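Local coordinates for putative dihydrodipicolinate synthase family protein (Coccidioides immitis, PDB 3QFE) that is of unestablished function but belongs to the dihydrodipicolinate synthase family, whose members fold as TIM barrels, at residues L49-T54 and F81-G86; V110-P115 and S129-V134; D133-S138 and R166-V171; P141-N146 and N170-K175. All blocks are in the same frame, centred on the assembly; numbering follows the deposited sequence.

Interaction 1 (L49-T54 and F81-G86)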
loop_
_atom_site.group_PDB
_atom_site.type_symbol
_atom_site.label_atom_id
_atom_site.label_comp_id
_atom_site.label_asym_id
_atom_site.label_seq_id
_atom_site.Cartn_x
_atom_site.Cartn_y
_atom_site.Cartn_z
ATOM N N LEU A 49 7.412 -1.424 -0.779
ATOM C CA LEU A 49 6.246 -1.554 -1.648
ATOM C C LEU A 49 5.210 -2.513 -1.071
ATOM O O LEU A 49 5.535 -3.592 -0.537
ATOM C CB LEU A 49 6.629 -1.986 -3.065
ATOM C CG LEU A 49 7.486 -1.020 -3.920
ATOM C CD1 LEU A 49 7.869 -1.642 -5.245
ATOM C CD2 LEU A 49 6.776 0.296 -4.180
ATOM N N VAL A 50 3.952 -2.100 -1.192
ATOM C CA VAL A 50 2.850 -2.994 -0.968
ATOM C C VAL A 50 2.363 -3.473 -2.324
ATOM O O VAL A 50 1.903 -2.672 -3.128
ATOM C CB VAL A 50 1.727 -2.322 -0.145
ATOM C CG1 VAL A 50 0.478 -3.201 -0.121
ATOM C CG2 VAL A 50 2.235 -2.012 1.271
ATOM N N ILE A 51 2.526 -4.767 -2.582
ATOM C CA ILE A 51 2.095 -5.373 -3.826
ATOM C C ILE A 51 0.799 -6.131 -3.571
ATOM O O ILE A 51 0.694 -6.897 -2.619
ATOM C CB ILE A 51 3.185 -6.341 -4.392
ATOM C CG1 ILE A 51 4.554 -5.651 -4.418
ATOM C CG2 ILE A 51 2.821 -6.838 -5.787
ATOM C CD1 ILE A 51 4.591 -4.337 -5.223
ATOM N N LEU A 52 -0.181 -5.915 -4.429
ATOM C CA LEU A 52 -1.477 -6.563 -4.336
ATOM C C LEU A 52 -2.315 -5.963 -3.237
ATOM O O LEU A 52 -3.170 -6.630 -2.674
ATOM C CB LEU A 52 -1.386 -8.089 -4.173
ATOM C CG LEU A 52 -0.470 -8.898 -5.093
ATOM C CD1 LEU A 52 -0.503 -10.375 -4.673
ATOM C CD2 LEU A 52 -0.855 -8.718 -6.556
ATOM N N GLY A 53 -2.088 -4.694 -2.942
ATOM C CA GLY A 53 -3.037 -3.927 -2.132
ATOM C C GLY A 53 -4.312 -3.750 -2.930
ATOM O O GLY A 53 -4.450 -4.296 -4.029
ATOM N N THR A 54 -5.249 -2.984 -2.392
ATOM C CA THR A 54 -6.544 -2.756 -3.056
ATOM C C THR A 54 -6.381 -1.918 -4.340
ATOM O O THR A 54 -7.116 -2.128 -5.325
ATOM C CB THR A 54 -7.547 -2.123 -2.048
ATOM O OG1 THR A 54 -7.893 -3.113 -1.057
ATOM C CG2 THR A 54 -8.827 -1.584 -2.738
ATOM N N PHE A 81 15.115 -4.602 -0.567
ATOM C CA PHE A 81 14.003 -3.677 -0.482
ATOM C C PHE A 81 12.712 -4.425 -0.088
ATOM O O PHE A 81 12.337 -5.419 -0.723
ATOM C CB PHE A 81 13.824 -2.953 -1.824
ATOM C CG PHE A 81 12.967 -1.697 -1.741
ATOM C CD1 PHE A 81 13.558 -0.458 -1.503
ATOM C CD2 PHE A 81 11.581 -1.768 -1.890
ATOM C CE1 PHE A 81 12.777 0.694 -1.414
ATOM C CE2 PHE A 81 10.799 -0.648 -1.812
ATOM C CZ PHE A 81 11.378 0.589 -1.573
ATOM N N PRO A 82 12.031 -3.950 0.966
ATOM C CA PRO A 82 10.898 -4.642 1.588
ATOM C C PRO A 82 9.682 -4.717 0.677
ATOM O O PRO A 82 9.318 -3.728 0.020
ATOM C CB PRO A 82 10.580 -3.778 2.817
ATOM C CG PRO A 82 11.837 -2.968 3.075
ATOM C CD PRO A 82 12.429 -2.744 1.713
ATOM N N ILE A 83 9.084 -5.898 0.622
ATOM C CA ILE A 83 7.856 -6.076 -0.095
ATOM C C ILE A 83 6.804 -6.712 0.804
ATOM O O ILE A 83 7.045 -7.750 1.413
ATOM C CB ILE A 83 8.052 -6.928 -1.363
ATOM C CG1 ILE A 83 8.773 -6.120 -2.449
ATOM C CG2 ILE A 83 6.701 -7.422 -1.899
ATOM C CD1 ILE A 83 9.291 -7.035 -3.567
ATOM N N MET A 84 5.648 -6.060 0.874
ATOM C CA MET A 84 4.512 -6.534 1.616
ATOM C C MET A 84 3.454 -6.928 0.599
ATOM O O MET A 84 3.041 -6.120 -0.224
ATOM C CB MET A 84 4.006 -5.417 2.547
ATOM C CG MET A 84 2.851 -5.830 3.507
ATOM S SD MET A 84 2.365 -4.422 4.533
ATOM C CE MET A 84 3.871 -3.949 5.399
ATOM N N ALA A 85 3.013 -8.173 0.643
ATOM C CA ALA A 85 2.064 -8.654 -0.342
ATOM C C ALA A 85 0.676 -8.794 0.264
ATOM O O ALA A 85 0.514 -9.418 1.319
ATOM C CB ALA A 85 2.529 -10.001 -0.895
ATOM N N GLY A 86 -0.327 -8.236 -0.411
ATOM C CA GLY A 86 -1.726 -8.457 -0.038
ATOM C C GLY A 86 -2.111 -9.883 -0.392
ATOM O O GLY A 86 -1.732 -10.402 -1.457
#
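The one aromatic ring here, that of Phe-81, meets Leu-49 obliquely at a single corner. Its CE2 lies 3.6 Å from the backbone N of Leu-49 and also touches CG of that leucine, the two side chains crossing at about a right angle, while Ala-42 of helix 31-42 adds a further neighbour to the ring. This corner opens a parallel strand pair of the TIM barrel, the two strands of a beta-alpha-beta unit joined through helix 63-77. Four backbone bonds zip the pair: Leu-49 N to Pro-82 O (3.1 Å), Met-84 N to Leu-49 O (2.8 Å, almost straight at 176°), Ile-51 N to Met-84 O, and Gly-86 N to Ile-51 O. Side chains alternate between two faces. Leu-49, Ile-51, Ile-83 and Ala-85 share one; there Leu-49 and Ile-51 meet helices 31-42 and 63-77, and Ile-51 CG1 crosses Ile-83 CG2 at 3.8 Å. Val-50 and Met-84 share the other face, which meets Trp-15. They lie side by side, CG2 of Val-50 4.0 Å from CB of Met-84, and the thioether chain bends only at its last torsion (chi3 -58°). Where the strands end, glycine suits the tight spot: Gly-86 CA turns a hydrogen to Leu-52 O, 3.5 Å away, on the side where a side-chain carbon would collide with that oxygen.

Interaction 2 (V110-P115 and S129-V134)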
loop_
_atom_site.group_PDB
_atom_site.type_symbol
_atom_site.label_atom_id
_atom_site.label_comp_id
_atom_site.label_asym_id
_atom_site.label_seq_id
_atom_site.Cartn_x
_atom_site.Cartn_y
_atom_site.Cartn_z
ATOM N N VAL A 110 3.152 -10.505 4.632
ATOM C CA VAL A 110 1.854 -10.615 3.999
ATOM C C VAL A 110 0.859 -9.746 4.722
ATOM O O VAL A 110 0.874 -9.655 5.949
ATOM C CB VAL A 110 1.338 -12.078 3.868
ATOM C CG1 VAL A 110 2.241 -12.832 2.973
ATOM C CG2 VAL A 110 1.251 -12.775 5.219
ATOM N N LEU A 111 0.003 -9.107 3.933
ATOM C CA LEU A 111 -0.999 -8.193 4.431
ATOM C C LEU A 111 -2.391 -8.828 4.313
ATOM O O LEU A 111 -2.856 -9.126 3.214
ATOM C CB LEU A 111 -0.880 -6.909 3.631
ATOM C CG LEU A 111 -1.789 -5.723 3.892
ATOM C CD1 LEU A 111 -1.562 -5.091 5.254
ATOM C CD2 LEU A 111 -1.510 -4.716 2.755
ATOM N N VAL A 112 -3.035 -9.066 5.448
ATOM C CA VAL A 112 -4.188 -9.966 5.521
ATOM C C VAL A 112 -5.492 -9.269 5.947
ATOM O O VAL A 112 -5.622 -8.835 7.083
ATOM C CB VAL A 112 -3.895 -11.176 6.504
ATOM C CG1 VAL A 112 -5.053 -12.206 6.530
ATOM C CG2 VAL A 112 -2.588 -11.884 6.155
ATOM N N LEU A 113 -6.458 -9.189 5.028
ATOM C CA LEU A 113 -7.841 -8.783 5.346
ATOM C C LEU A 113 -8.518 -9.779 6.260
ATOM O O LEU A 113 -8.228 -10.968 6.187
ATOM C CB LEU A 113 -8.698 -8.658 4.070
ATOM C CG LEU A 113 -8.360 -7.455 3.179
ATOM C CD1 LEU A 113 -8.676 -7.736 1.704
ATOM C CD2 LEU A 113 -9.047 -6.167 3.679
ATOM N N PRO A 114 -9.420 -9.293 7.135
ATOM C CA PRO A 114 -10.213 -10.241 7.896
ATOM C C PRO A 114 -11.175 -10.959 6.943
ATOM O O PRO A 114 -11.437 -10.479 5.830
ATOM C CB PRO A 114 -10.958 -9.355 8.915
ATOM C CG PRO A 114 -11.006 -8.002 8.304
ATOM C CD PRO A 114 -9.825 -7.889 7.375
ATOM N N PRO A 115 -11.681 -12.120 7.355
ATOM C CA PRO A 115 -12.495 -12.836 6.374
ATOM C C PRO A 115 -13.853 -12.139 6.188
ATOM O O PRO A 115 -14.521 -11.837 7.172
ATOM C CB PRO A 115 -12.655 -14.220 7.008
ATOM C CG PRO A 115 -12.569 -13.965 8.507
ATOM C CD PRO A 115 -11.656 -12.779 8.677
ATOM N N SER A 129 -10.283 -16.434 15.540
ATOM C CA SER A 129 -9.736 -17.751 15.188
ATOM C C SER A 129 -9.059 -17.793 13.809
ATOM O O SER A 129 -8.092 -18.520 13.616
ATOM C CB SER A 129 -10.793 -18.861 15.310
ATOM O OG SER A 129 -11.691 -18.817 14.220
ATOM N N PHE A 130 -9.576 -17.014 12.868
ATOM C CA PHE A 130 -8.968 -16.850 11.551
ATOM C C PHE A 130 -7.536 -16.314 11.649
ATOM O O PHE A 130 -6.593 -16.935 11.150
ATOM C CB PHE A 130 -9.814 -15.900 10.719
ATOM C CG PHE A 130 -9.181 -15.494 9.418
ATOM C CD1 PHE A 130 -9.229 -16.332 8.319
ATOM C CD2 PHE A 130 -8.572 -14.258 9.287
ATOM C CE1 PHE A 130 -8.666 -15.951 7.097
ATOM C CE2 PHE A 130 -8.003 -13.866 8.086
ATOM C CZ PHE A 130 -8.050 -14.711 6.979
ATOM N N PHE A 131 -7.376 -15.166 12.296
ATOM C CA PHE A 131 -6.048 -14.593 12.465
ATOM C C PHE A 131 -5.099 -15.475 13.270
ATOM O O PHE A 131 -3.920 -15.581 12.912
ATOM C CB PHE A 131 -6.117 -13.189 13.033
ATOM C CG PHE A 131 -6.469 -12.166 12.011
ATOM C CD1 PHE A 131 -5.565 -11.821 11.024
ATOM C CD2 PHE A 131 -7.710 -11.540 12.028
ATOM C CE1 PHE A 131 -5.884 -10.872 10.069
ATOM C CE2 PHE A 131 -8.033 -10.576 11.067
ATOM C CZ PHE A 131 -7.116 -10.250 10.088
ATOM N N ASP A 132 -5.605 -16.104 14.330
ATOM C CA ASP A 132 -4.843 -17.134 15.060
ATOM C C ASP A 132 -4.321 -18.251 14.136
ATOM O O ASP A 132 -3.140 -18.593 14.151
ATOM C CB ASP A 132 -5.699 -17.767 16.166
ATOM C CG ASP A 132 -5.868 -16.861 17.401
ATOM O OD1 ASP A 132 -5.308 -15.727 17.446
ATOM O OD2 ASP A 132 -6.576 -17.301 18.345
ATOM N N ASP A 133 -5.216 -18.807 13.331
ATOM C CA ASP A 133 -4.882 -19.885 12.411
ATOM C C ASP A 133 -3.903 -19.431 11.314
ATOM O O ASP A 133 -2.932 -20.134 10.980
ATOM C CB ASP A 133 -6.169 -20.410 11.803
ATOM C CG ASP A 133 -6.007 -21.769 11.182
ATOM O OD1 ASP A 133 -4.968 -22.422 11.414
ATOM O OD2 ASP A 133 -6.930 -22.180 10.453
ATOM N N VAL A 134 -4.137 -18.234 10.786
ATOM C CA VAL A 134 -3.300 -17.713 9.743
ATOM C C VAL A 134 -1.875 -17.403 10.203
ATOM O O VAL A 134 -0.929 -17.823 9.528
ATOM C CB VAL A 134 -3.964 -16.532 8.986
ATOM C CG1 VAL A 134 -2.929 -15.767 8.183
ATOM C CG2 VAL A 134 -5.061 -17.048 8.064
#
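This is an apolar beta-alpha contact of the TIM barrel: residues 129-134 of helix 124-137 run at 165° to strand residues 110-112, and the helix packs on the end of that strand and the proline-rich loop after it. Two adjacent phenylalanines of the helix do most of the work. Phe-130, with CG anti to its backbone N (chi1 171°), projects at the loop and is held between two residues: Pro-115 CD lies over one face, 3.9 Å from the ring centroid in a CH-pi contact, and Val-134 CG2 of the next helical turn lies over the other. Proline fits this place because its rigid ring presents CH groups to the aromatic face. Phe-131 swings the other way (chi1 -79°), so that Phe-130 CD2 sits over the centre of its ring, and its CE2 touches Pro-114 CB at 3.8 Å. One methyl of Val-112 reaches both rings: CG1 is 3.7 Å from Phe-130 CE2 and 3.9 Å from Phe-131 CE1. A short, branched side chain can touch both at once, and its CG2 just reaches Val-134. At the edge of the Phe-131 ring, in its plane, lies Val-112 O, 3.6 Å from CE1.

Interaction 3 (D133-S138 and R166-V171)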
loop_
_atom_site.group_PDB
_atom_site.type_symbol
_atom_site.label_atom_id
_atom_site.label_comp_id
_atom_site.label_asym_id
_atom_site.label_seq_id
_atom_site.Cartn_x
_atom_site.Cartn_y
_atom_site.Cartn_z
ATOM N N ASP A 133 -5.216 -18.807 13.331
ATOM C CA ASP A 133 -4.882 -19.885 12.411
ATOM C C ASP A 133 -3.903 -19.431 11.314
ATOM O O ASP A 133 -2.932 -20.134 10.980
ATOM C CB ASP A 133 -6.169 -20.410 11.803
ATOM C CG ASP A 133 -6.007 -21.769 11.182
ATOM O OD1 ASP A 133 -4.968 -22.422 11.414
ATOM O OD2 ASP A 133 -6.930 -22.180 10.453
ATOM N N VAL A 134 -4.137 -18.234 10.786
ATOM C CA VAL A 134 -3.300 -17.713 9.743
ATOM C C VAL A 134 -1.875 -17.403 10.203
ATOM O O VAL A 134 -0.929 -17.823 9.528
ATOM C CB VAL A 134 -3.964 -16.532 8.986
ATOM C CG1 VAL A 134 -2.929 -15.767 8.183
ATOM C CG2 VAL A 134 -5.061 -17.048 8.064
ATOM N N SER A 135 -1.715 -16.699 11.337
ATOM C CA SER A 135 -0.370 -16.334 11.854
ATOM C C SER A 135 0.449 -17.568 12.110
ATOM O O SER A 135 1.612 -17.646 11.760
ATOM C CB SER A 135 -0.435 -15.595 13.187
ATOM O OG SER A 135 -1.400 -14.578 13.170
ATOM N N CYS A 136 -0.189 -18.518 12.761
ATOM C CA CYS A 136 0.418 -19.768 13.128
ATOM C C CYS A 136 0.876 -20.601 11.913
ATOM O O CYS A 136 1.939 -21.217 11.968
ATOM C CB CYS A 136 -0.567 -20.522 14.032
ATOM S SG CYS A 136 -0.286 -22.256 14.217
ATOM N N GLN A 137 0.105 -20.609 10.820
ATOM C CA GLN A 137 0.463 -21.419 9.641
ATOM C C GLN A 137 1.352 -20.694 8.633
ATOM O O GLN A 137 2.003 -21.344 7.798
ATOM C CB GLN A 137 -0.783 -21.955 8.937
ATOM C CG GLN A 137 -1.582 -22.983 9.742
ATOM C CD GLN A 137 -2.525 -23.767 8.865
ATOM O OE1 GLN A 137 -2.105 -24.440 7.923
ATOM N NE2 GLN A 137 -3.806 -23.685 9.159
ATOM N N SER A 138 1.391 -19.360 8.725
ATOM C CA SER A 138 2.032 -18.535 7.718
ATOM C C SER A 138 3.550 -18.571 7.828
ATOM O O SER A 138 4.109 -18.382 8.908
ATOM C CB SER A 138 1.537 -17.083 7.765
ATOM O OG SER A 138 2.328 -16.261 6.903
ATOM N N ARG A 166 -1.155 -10.034 20.755
ATOM C CA ARG A 166 -0.544 -10.579 21.969
ATOM C C ARG A 166 -0.500 -12.107 21.940
ATOM O O ARG A 166 0.423 -12.712 22.479
ATOM C CB ARG A 166 -1.263 -10.069 23.232
ATOM N N LYS A 167 -1.490 -12.717 21.295
ATOM C CA LYS A 167 -1.562 -14.178 21.156
ATOM C C LYS A 167 -0.697 -14.714 19.997
ATOM O O LYS A 167 -0.483 -15.922 19.888
ATOM C CB LYS A 167 -3.033 -14.607 20.973
ATOM C CG LYS A 167 -3.282 -16.090 20.610
ATOM C CD LYS A 167 -3.073 -17.041 21.800
ATOM C CE LYS A 167 -3.328 -18.496 21.405
ATOM N NZ LYS A 167 -4.773 -18.754 21.111
ATOM N N ASN A 168 -0.202 -13.817 19.143
ATOM C CA ASN A 168 0.429 -14.216 17.887
ATOM C C ASN A 168 1.695 -13.428 17.549
ATOM O O ASN A 168 1.616 -12.439 16.830
ATOM C CB ASN A 168 -0.560 -14.046 16.732
ATOM C CG ASN A 168 -1.789 -14.894 16.879
ATOM O OD1 ASN A 168 -1.702 -16.117 16.994
ATOM N ND2 ASN A 168 -2.960 -14.254 16.846
ATOM N N PRO A 169 2.870 -13.890 18.024
ATOM C CA PRO A 169 4.134 -13.149 17.805
ATOM C C PRO A 169 4.532 -13.045 16.325
ATOM O O PRO A 169 5.380 -12.236 15.968
ATOM C CB PRO A 169 5.174 -13.975 18.577
ATOM C CG PRO A 169 4.381 -14.928 19.466
ATOM C CD PRO A 169 3.086 -15.166 18.736
ATOM N N ASN A 170 3.916 -13.859 15.472
ATOM C CA ASN A 170 4.121 -13.737 14.035
ATOM C C ASN A 170 3.269 -12.616 13.412
ATOM O O ASN A 170 3.364 -12.343 12.210
ATOM C CB ASN A 170 3.869 -15.090 13.360
ATOM C CG ASN A 170 4.356 -15.138 11.930
ATOM O OD1 ASN A 170 5.423 -14.609 11.603
ATOM N ND2 ASN A 170 3.581 -15.783 11.067
ATOM N N VAL A 171 2.415 -11.987 14.220
ATOM C CA VAL A 171 1.683 -10.804 13.766
ATOM C C VAL A 171 2.550 -9.621 14.108
ATOM O O VAL A 171 2.911 -9.422 15.275
ATOM C CB VAL A 171 0.285 -10.670 14.409
ATOM C CG1 VAL A 171 -0.254 -9.245 14.280
ATOM C CG2 VAL A 171 -0.690 -11.714 13.805
#
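Two carbonyl oxygens grip the side-chain nitrogen of Asn-170: ND2 donates to Ser-135 O across the contact and to Leu-140 O just beyond it. The bond to Ser-135 O is 2.8 Å long with 153° at the hydrogen; it arrives in the carbonyl plane on a lone pair, and the acceptor lies close to the amide plane of the asparagine. CG stands anti to the backbone N (chi1 -167°), which carries the amide across to the last turn of helix 124-137, where a main-chain carbonyl can lack a regular helical partner. Asparagine suits this place because one short amide can supply both N-H groups.

Ser-135 itself turns its hydroxyl back along the helix, bonding OG to Phe-131 O. The small serine fits here, where Val-171 CG2 presses on OG at only 3.0 Å, a tight approach, and Asn-168 CB lies 3.7 Å from the same oxygen. Asn-168 and Val-171 are brought together by a type I beta turn closed by Val-171 N to Asn-168 O (2.8 Å). The amide of Asn-168 is occupied as well, ND2 bonding Ile-164 O and Asp-132 OD1. On the helix, Gln-137 NE2 reaches Asp-133 OD1 one turn back at 2.8 Å, from above the carboxylate plane.

The contact therefore ties the C-terminal end of helix 124-137 to the turn that leads from helix 158-167 into strand 171-176, on the outer layer of the TIM barrel, with helix 92-105 touching Val-134 and Ser-138.

Interaction 4 (P141-N146 and N170-K175)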
loop_
_atom_site.group_PDB
_atom_site.type_symbol
_atom_site.label_atom_id
_atom_site.label_comp_id
_atom_site.label_asym_id
_atom_site.label_seq_id
_atom_site.Cartn_x
_atom_site.Cartn_y
_atom_site.Cartn_z
ATOM N N PRO A 141 5.833 -13.159 8.159
ATOM C CA PRO A 141 5.190 -12.306 9.182
ATOM C C PRO A 141 3.904 -11.627 8.659
ATOM O O PRO A 141 3.835 -11.245 7.492
ATOM C CB PRO A 141 6.267 -11.261 9.504
ATOM C CG PRO A 141 7.568 -11.857 9.064
ATOM C CD PRO A 141 7.256 -12.818 7.946
ATOM N N VAL A 142 2.925 -11.452 9.536
ATOM C CA VAL A 142 1.578 -11.044 9.144
ATOM C C VAL A 142 1.226 -9.610 9.578
ATOM O O VAL A 142 1.410 -9.243 10.721
ATOM C CB VAL A 142 0.528 -12.053 9.710
ATOM C CG1 VAL A 142 -0.899 -11.509 9.635
ATOM C CG2 VAL A 142 0.659 -13.409 9.007
ATOM N N VAL A 143 0.725 -8.814 8.637
ATOM C CA VAL A 143 0.182 -7.490 8.950
ATOM C C VAL A 143 -1.344 -7.538 8.750
ATOM O O VAL A 143 -1.835 -7.878 7.663
ATOM C CB VAL A 143 0.835 -6.356 8.095
ATOM C CG1 VAL A 143 0.270 -4.988 8.485
ATOM C CG2 VAL A 143 2.350 -6.342 8.277
ATOM N N ILE A 144 -2.076 -7.209 9.808
ATOM C CA ILE A 144 -3.532 -7.160 9.773
ATOM C C ILE A 144 -3.899 -6.033 8.836
ATOM O O ILE A 144 -3.315 -4.938 8.917
ATOM C CB ILE A 144 -4.119 -6.903 11.176
ATOM C CG1 ILE A 144 -3.790 -8.065 12.113
ATOM C CG2 ILE A 144 -5.632 -6.680 11.116
ATOM C CD1 ILE A 144 -3.920 -7.725 13.606
ATOM N N TYR A 145 -4.805 -6.321 7.910
ATOM C CA TYR A 145 -5.281 -5.332 6.950
ATOM C C TYR A 145 -6.702 -5.020 7.348
ATOM O O TYR A 145 -7.613 -5.808 7.114
ATOM C CB TYR A 145 -5.242 -5.912 5.544
ATOM C CG TYR A 145 -5.411 -4.947 4.371
ATOM C CD1 TYR A 145 -5.200 -5.403 3.069
ATOM C CD2 TYR A 145 -5.782 -3.598 4.553
ATOM C CE1 TYR A 145 -5.353 -4.564 1.963
ATOM C CE2 TYR A 145 -5.949 -2.737 3.453
ATOM C CZ TYR A 145 -5.724 -3.230 2.154
ATOM O OH TYR A 145 -5.861 -2.425 1.030
ATOM N N ASN A 146 -6.885 -3.876 7.983
ATOM C CA ASN A 146 -8.199 -3.462 8.415
ATOM C C ASN A 146 -8.856 -2.575 7.362
ATOM O O ASN A 146 -8.599 -1.368 7.324
ATOM C CB ASN A 146 -8.100 -2.724 9.756
ATOM C CG ASN A 146 -9.407 -2.745 10.536
ATOM O OD1 ASN A 146 -10.366 -3.419 10.151
ATOM N ND2 ASN A 146 -9.447 -2.012 11.651
ATOM N N ASN A 170 3.916 -13.859 15.472
ATOM C CA ASN A 170 4.121 -13.737 14.035
ATOM C C ASN A 170 3.269 -12.616 13.412
ATOM O O ASN A 170 3.364 -12.343 12.210
ATOM C CB ASN A 170 3.869 -15.090 13.360
ATOM C CG ASN A 170 4.356 -15.138 11.930
ATOM O OD1 ASN A 170 5.423 -14.609 11.603
ATOM N ND2 ASN A 170 3.581 -15.783 11.067
ATOM N N VAL A 171 2.415 -11.987 14.220
ATOM C CA VAL A 171 1.683 -10.804 13.766
ATOM C C VAL A 171 2.550 -9.621 14.108
ATOM O O VAL A 171 2.911 -9.422 15.275
ATOM C CB VAL A 171 0.285 -10.670 14.409
ATOM C CG1 VAL A 171 -0.254 -9.245 14.280
ATOM C CG2 VAL A 171 -0.690 -11.714 13.805
ATOM N N VAL A 172 2.893 -8.843 13.087
ATOM C CA VAL A 172 3.871 -7.773 13.247
ATOM C C VAL A 172 3.385 -6.349 12.898
ATOM O O VAL A 172 4.192 -5.425 12.827
ATOM C CB VAL A 172 5.161 -8.079 12.434
ATOM C CG1 VAL A 172 5.866 -9.318 12.997
ATOM C CG2 VAL A 172 4.848 -8.242 10.950
ATOM N N GLY A 173 2.089 -6.174 12.678
ATOM C CA GLY A 173 1.554 -4.853 12.428
ATOM C C GLY A 173 0.107 -4.861 11.994
ATOM O O GLY A 173 -0.519 -5.915 11.959
ATOM N N VAL A 174 -0.413 -3.680 11.662
ATOM C CA VAL A 174 -1.787 -3.486 11.202
ATOM C C VAL A 174 -1.731 -2.301 10.226
ATOM O O VAL A 174 -0.987 -1.369 10.470
ATOM C CB VAL A 174 -2.791 -3.213 12.404
ATOM C CG1 VAL A 174 -2.391 -1.981 13.244
ATOM C CG2 VAL A 174 -4.216 -3.031 11.909
ATOM N N LYS A 175 -2.438 -2.376 9.096
ATOM C CA LYS A 175 -2.746 -1.207 8.297
ATOM C C LYS A 175 -4.155 -0.777 8.655
ATOM O O LYS A 175 -5.103 -1.527 8.448
ATOM C CB LYS A 175 -2.658 -1.492 6.797
ATOM C CG LYS A 175 -3.181 -0.334 5.881
ATOM C CD LYS A 175 -2.917 -0.587 4.396
ATOM C CE LYS A 175 -3.740 0.316 3.412
ATOM N NZ LYS A 175 -3.390 0.055 1.912
#
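Backbone hydrogen bonds come first: five join the parallel strands 142-146 and 171-175 of the TIM barrel. Val-142 N binds Asn-170 O, Val-172 N binds Val-142 O (2.8 Å), Ile-144 N binds Gly-173 O, Lys-175 N binds Ile-144 O (2.7 Å) and Asn-146 N binds Lys-175 O. The register slips by one residue at Val-172, as in a beta bulge, and Ile-144 N meets Gly-173 O from above its carbonyl plane. Glycine suits the position after Val-172, whose very extended backbone passes close under Val-143 CG1, 3.5 Å from Val-174 N.

Apolar contacts follow. Pro-141 CB meets Val-172 CG2 at 3.6 Å at the start of the pair. On the face toward helix 158-167, Ile-144 spans two valines: CD1 reaches Val-171 CG1 at 4.0 Å, and CB meets Val-174 CG2 at 3.9 Å.

Polar side chains form the last group. Lys-175, fully extended, runs beside Tyr-145, its CE 3.8 Å from ring atom CE2 and its NZ 3.6 Å from OH, which hydrogen-bonds Thr-54 OG1. With both residues buried, a charged ammonium so near the phenol would be expected to favour loss of the phenol proton.

All four contacts belong to one barrel, and its strands carry them into each other. Interaction 1 meets interaction 2 at Ala-85 O and Leu-111 N, 2.7 Å apart, a probable hydrogen bond between strands 83-86 and 109-112. Interaction 2 meets interaction 4 the same way, Val-112 N to Val-143 O at 2.8 Å. Interactions 2 and 3 use overlapping parts of helix 124-137, sharing Asp-133 and Val-134, and Asp-132 OD1 reaches Asn-168 ND2 at 2.8 Å; interactions 3 and 4 share Asn-170 and Val-171. Interactions 1 and 4, centres 12 Å apart, are linked by Thr-54 OG1 and Tyr-145 OH at 3.0 Å. The calcium ion, bound by Ala-315 and Ser-318, involves none of these segments.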